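Local coordinates for GAF (Saccharomyces cerevisiae, PDB 1F5M), which catalyses the thioredoxin-dependent reduction of free L-methionine (R)-S-oxide to methionine through a GAF domain, helping to protect yeast against oxidative stress, at the interface of chains A and B. Residues are numbered along the deposited sequence; one frame, centred on the assembly and turned at random. Chains: chain A/B, GAF.

Contact 1: the interface of chains A and B. Residues chain A 42-43, 82-84; chain B 41-43, 84.
A:Val43 and B:Val43 meet tip to tip where the first turns of the two helices 42-59 face each other, their CG2 methyls 3.6 Å apart. The two copies of the protein are related by a two-fold, and each valine meets its own twin. In each valine CG1 lies opposite the backbone N (chi1 -179° in A:Val43, 178° in B:Val43), which leaves CG2 beside that N and pointing at the partner, while CG1 turns toward the neighbouring strand of the other chain.

Further apolar contacts surround this pair. B:Val43 CG1 comes down on the backbone of strand 79-85, 3.7 Å from A:Gly83 CA, and also touches the ring carbon CD of A:Pro84. The twin contact sets A:Val43 CG1 3.8 Å from CD of B:Pro84. Each valine also meets the far corner of the opposite indole: A:Val43 CG2 is 3.8 Å from CH2 of B:Trp42, and A:Trp42 CH2 is 3.9 Å from CG2 of B:Val43. Within each chain the tryptophan also supports the valine that follows it; A:Val43 CG2 lies over the centre of the A:Trp42 ring, 3.7 Å above its plane.

A water-mediated link joins the chains through water 1, which is 2.7 Å from the carbonyl O of A:Leu82 and 3.1 Å from the side-chain OD1 of B:Asn41. It lies in the plane of the A:Trp42 ring, at its edge.

Together these groups form a small hydrophobic core at a helix-strand interface, which would help hold the two GAF domains together if this dimer also forms in solution.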
# COMPACT_ATOMS: atom_id res chain seq x y z
N TRP A 42 8.28 6.40 8.18
CA TRP A 42 6.90 6.66 7.81
C TRP A 42 6.32 5.73 6.74
O TRP A 42 5.13 5.38 6.80
CB TRP A 42 6.73 8.15 7.45
CG TRP A 42 7.32 8.52 6.14
CD1 TRP A 42 8.55 9.10 5.93
CD2 TRP A 42 6.69 8.42 4.86
NE1 TRP A 42 8.71 9.38 4.57
CE2 TRP A 42 7.58 8.96 3.90
CE3 TRP A 42 5.45 7.92 4.42
CZ2 TRP A 42 7.27 9.03 2.53
CZ3 TRP A 42 5.14 7.99 3.05
CH2 TRP A 42 6.04 8.54 2.13
N VAL A 43 7.12 5.29 5.78
CA VAL A 43 6.56 4.40 4.76
C VAL A 43 6.04 3.17 5.47
O VAL A 43 4.91 2.75 5.22
CB VAL A 43 7.59 4.00 3.70
CG1 VAL A 43 6.95 3.11 2.66
CG2 VAL A 43 8.12 5.23 3.01
N LEU A 82 1.75 10.56 -3.96
CA LEU A 82 1.14 9.26 -3.63
C LEU A 82 1.98 8.50 -2.61
O LEU A 82 3.19 8.45 -2.74
CB LEU A 82 1.02 8.40 -4.90
CG LEU A 82 -0.22 7.50 -5.12
CD1 LEU A 82 0.21 6.24 -5.94
CD2 LEU A 82 -0.89 7.10 -3.85
N GLY A 83 1.33 7.95 -1.58
CA GLY A 83 2.00 7.19 -0.54
C GLY A 83 1.32 5.84 -0.44
O GLY A 83 0.52 5.51 -1.32
N PRO A 84 1.58 5.02 0.60
CA PRO A 84 0.93 3.71 0.69
C PRO A 84 -0.57 3.74 0.69
O PRO A 84 -1.20 4.68 1.26
CB PRO A 84 1.47 3.11 1.99
CG PRO A 84 2.82 3.77 2.13
CD PRO A 84 2.51 5.21 1.72
N ASN B 41 9.93 9.21 -7.59
CA ASN B 41 9.56 8.93 -6.21
C ASN B 41 9.26 7.45 -6.01
O ASN B 41 8.29 6.90 -6.57
CB ASN B 41 8.36 9.78 -5.77
CG ASN B 41 8.09 9.63 -4.28
OD1 ASN B 41 7.44 8.68 -3.84
ND2 ASN B 41 8.65 10.55 -3.50
N TRP B 42 10.07 6.79 -5.20
CA TRP B 42 9.87 5.35 -5.09
C TRP B 42 8.68 4.91 -4.34
O TRP B 42 8.17 3.82 -4.63
CB TRP B 42 11.10 4.63 -4.54
CG TRP B 42 11.40 4.85 -3.10
CD1 TRP B 42 12.36 5.68 -2.59
CD2 TRP B 42 10.82 4.15 -1.98
NE1 TRP B 42 12.43 5.53 -1.22
CE2 TRP B 42 11.50 4.60 -0.83
CE3 TRP B 42 9.82 3.18 -1.85
CZ2 TRP B 42 11.20 4.11 0.45
CZ3 TRP B 42 9.52 2.69 -0.57
CH2 TRP B 42 10.21 3.16 0.56
N VAL B 43 8.20 5.73 -3.40
CA VAL B 43 7.03 5.31 -2.64
C VAL B 43 5.83 5.31 -3.56
O VAL B 43 5.03 4.38 -3.55
CB VAL B 43 6.74 6.24 -1.41
CG1 VAL B 43 5.46 5.76 -0.70
CG2 VAL B 43 7.90 6.18 -0.41
N PRO B 84 5.38 -0.24 0.63
CA PRO B 84 3.99 -0.37 0.17
C PRO B 84 3.54 -1.78 -0.17
O PRO B 84 4.29 -2.59 -0.79
CB PRO B 84 3.92 0.55 -1.06
CG PRO B 84 4.97 1.59 -0.78
CD PRO B 84 6.11 0.74 -0.19
O HOH W 1 5.39 9.42 -1.57

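Contact 2: the interface of chains A and B. Residues chain A 9, 35, 39, 48; chain B 89-92.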
# COMPACT_ATOMS: atom_id res chain seq x y z
N HIS A 9 1.34 -10.66 12.87
CA HIS A 9 0.99 -9.27 12.52
C HIS A 9 -0.37 -9.16 11.87
O HIS A 9 -1.15 -8.24 12.18
CB HIS A 9 2.00 -8.67 11.53
CG HIS A 9 3.32 -8.35 12.14
ND1 HIS A 9 4.18 -9.32 12.62
CD2 HIS A 9 3.92 -7.16 12.39
CE1 HIS A 9 5.25 -8.74 13.13
NE2 HIS A 9 5.12 -7.43 13.01
N LEU A 35 1.83 -1.30 16.41
CA LEU A 35 2.66 -1.55 15.24
C LEU A 35 3.69 -0.50 14.92
O LEU A 35 4.70 -0.83 14.36
CB LEU A 35 1.80 -1.78 14.00
CG LEU A 35 0.93 -3.05 14.12
CD1 LEU A 35 -0.37 -2.89 13.37
CD2 LEU A 35 1.75 -4.25 13.59
N GLN A 39 9.46 1.86 15.12
CA GLN A 39 10.23 2.61 14.11
C GLN A 39 9.54 3.90 13.79
O GLN A 39 8.33 3.98 13.92
CB GLN A 39 10.32 1.88 12.75
CG GLN A 39 9.97 0.39 12.66
CD GLN A 39 8.61 -0.01 13.20
OE1 GLN A 39 7.59 0.66 13.03
NE2 GLN A 39 8.59 -1.15 13.86
N ASN A 48 1.29 -0.09 6.96
CA ASN A 48 0.48 -0.92 7.88
C ASN A 48 -0.79 -0.14 8.24
O ASN A 48 -1.90 -0.72 8.38
CB ASN A 48 1.31 -1.31 9.13
CG ASN A 48 2.04 -2.66 8.93
OD1 ASN A 48 1.62 -3.46 8.10
ND2 ASN A 48 3.09 -2.93 9.71
N VAL B 89 -1.77 -6.40 7.49
CA VAL B 89 -0.63 -5.85 8.24
C VAL B 89 0.54 -6.88 8.28
O VAL B 89 0.34 -8.08 8.42
CB VAL B 89 -1.14 -5.44 9.66
CG1 VAL B 89 -0.00 -5.22 10.64
CG2 VAL B 89 -1.97 -4.11 9.52
N ALA B 90 1.77 -6.37 8.14
CA ALA B 90 2.96 -7.20 8.04
C ALA B 90 4.14 -6.74 8.89
O ALA B 90 4.13 -5.62 9.44
CB ALA B 90 3.40 -7.22 6.58
N CYS B 91 5.14 -7.61 8.96
CA CYS B 91 6.36 -7.39 9.73
C CYS B 91 7.06 -6.12 9.21
O CYS B 91 7.13 -5.87 8.00
CB CYS B 91 7.29 -8.61 9.59
SG CYS B 91 6.51 -10.27 9.62
N GLN B 92 7.55 -5.30 10.14
CA GLN B 92 8.20 -4.03 9.85
C GLN B 92 9.65 -4.06 9.39
O GLN B 92 10.12 -3.18 8.65
CB GLN B 92 8.08 -3.11 11.09
CG GLN B 92 6.67 -2.97 11.62
CD GLN B 92 6.36 -3.91 12.77
OE1 GLN B 92 6.79 -5.08 12.78
NE2 GLN B 92 5.62 -3.40 13.77
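A:Asn48 reads the main chain of B:Ala90 with both ends of its amide: OD1 accepts from the backbone N at 2.9 Å, and ND2 donates to the backbone O at 2.9 Å. Both bonds are nearly straight, 166° and 169° at the hydrogen, and the pair fixes which way round the amide lies. B:Gln92 answers with its own side chain. Its NE2 donates to the carbonyl O of A:Leu35 at 2.8 Å, in the carbonyl plane and on a lone pair. Its OE1 accepts from A:His9 NE2 at 2.9 Å, although this donor stands above the carbonyl plane, with the imidazole almost perpendicular to the amide.

Packing holds these groups in position. One face of the A:His9 ring lies against B:Cys91, whose CA is 3.6 Å from the ring centroid. The A:Gln39 side chain crosses that of B:Gln92 at about a right angle, its NE2 3.4 Å from B:Gln92 CB, next to the bend at chi2 (97°) that turns the B:Gln92 amide toward chain A; this packing probably helps to keep the bend. With B:Gln92 cut back to an alanine, the A:Leu35 carbonyl and A:His9 NE2 would probably lose these partners, and a gap would probably open beside A:Gln39. Further along, B:Val89 CG1 meets A:Leu35 CD2 tip to tip at 3.6 Å and also lies against the A:Asn48 amide.

B:Cys91, disulfide-bonded to B:Cys125, belongs to the loop 88-92 ahead of strand 93-95. That loop lies against the 3-10 helix 9-13, the C-terminal end of helix 21-36, the loop that follows it and helix 42-59 of chain A.

About 15 Å separates the C-alpha centres of contact 1 and contact 2, and helix 42-59 of chain A runs through both: its first turn serves contact 1, while A:Asn48, further along, serves contact 2. On the chain B side, B:Pro84 of contact 1 and the loop residues of contact 2 lie a few positions apart in sequence. Contact 1 is largely apolar, whereas contact 2 adds directional hydrogen bonds. Because the interface is two-fold symmetric, contact 2 recurs with the chains exchanged, which suggests a hydrophobic centre flanked by two polar patches that would fix how the subunits are oriented.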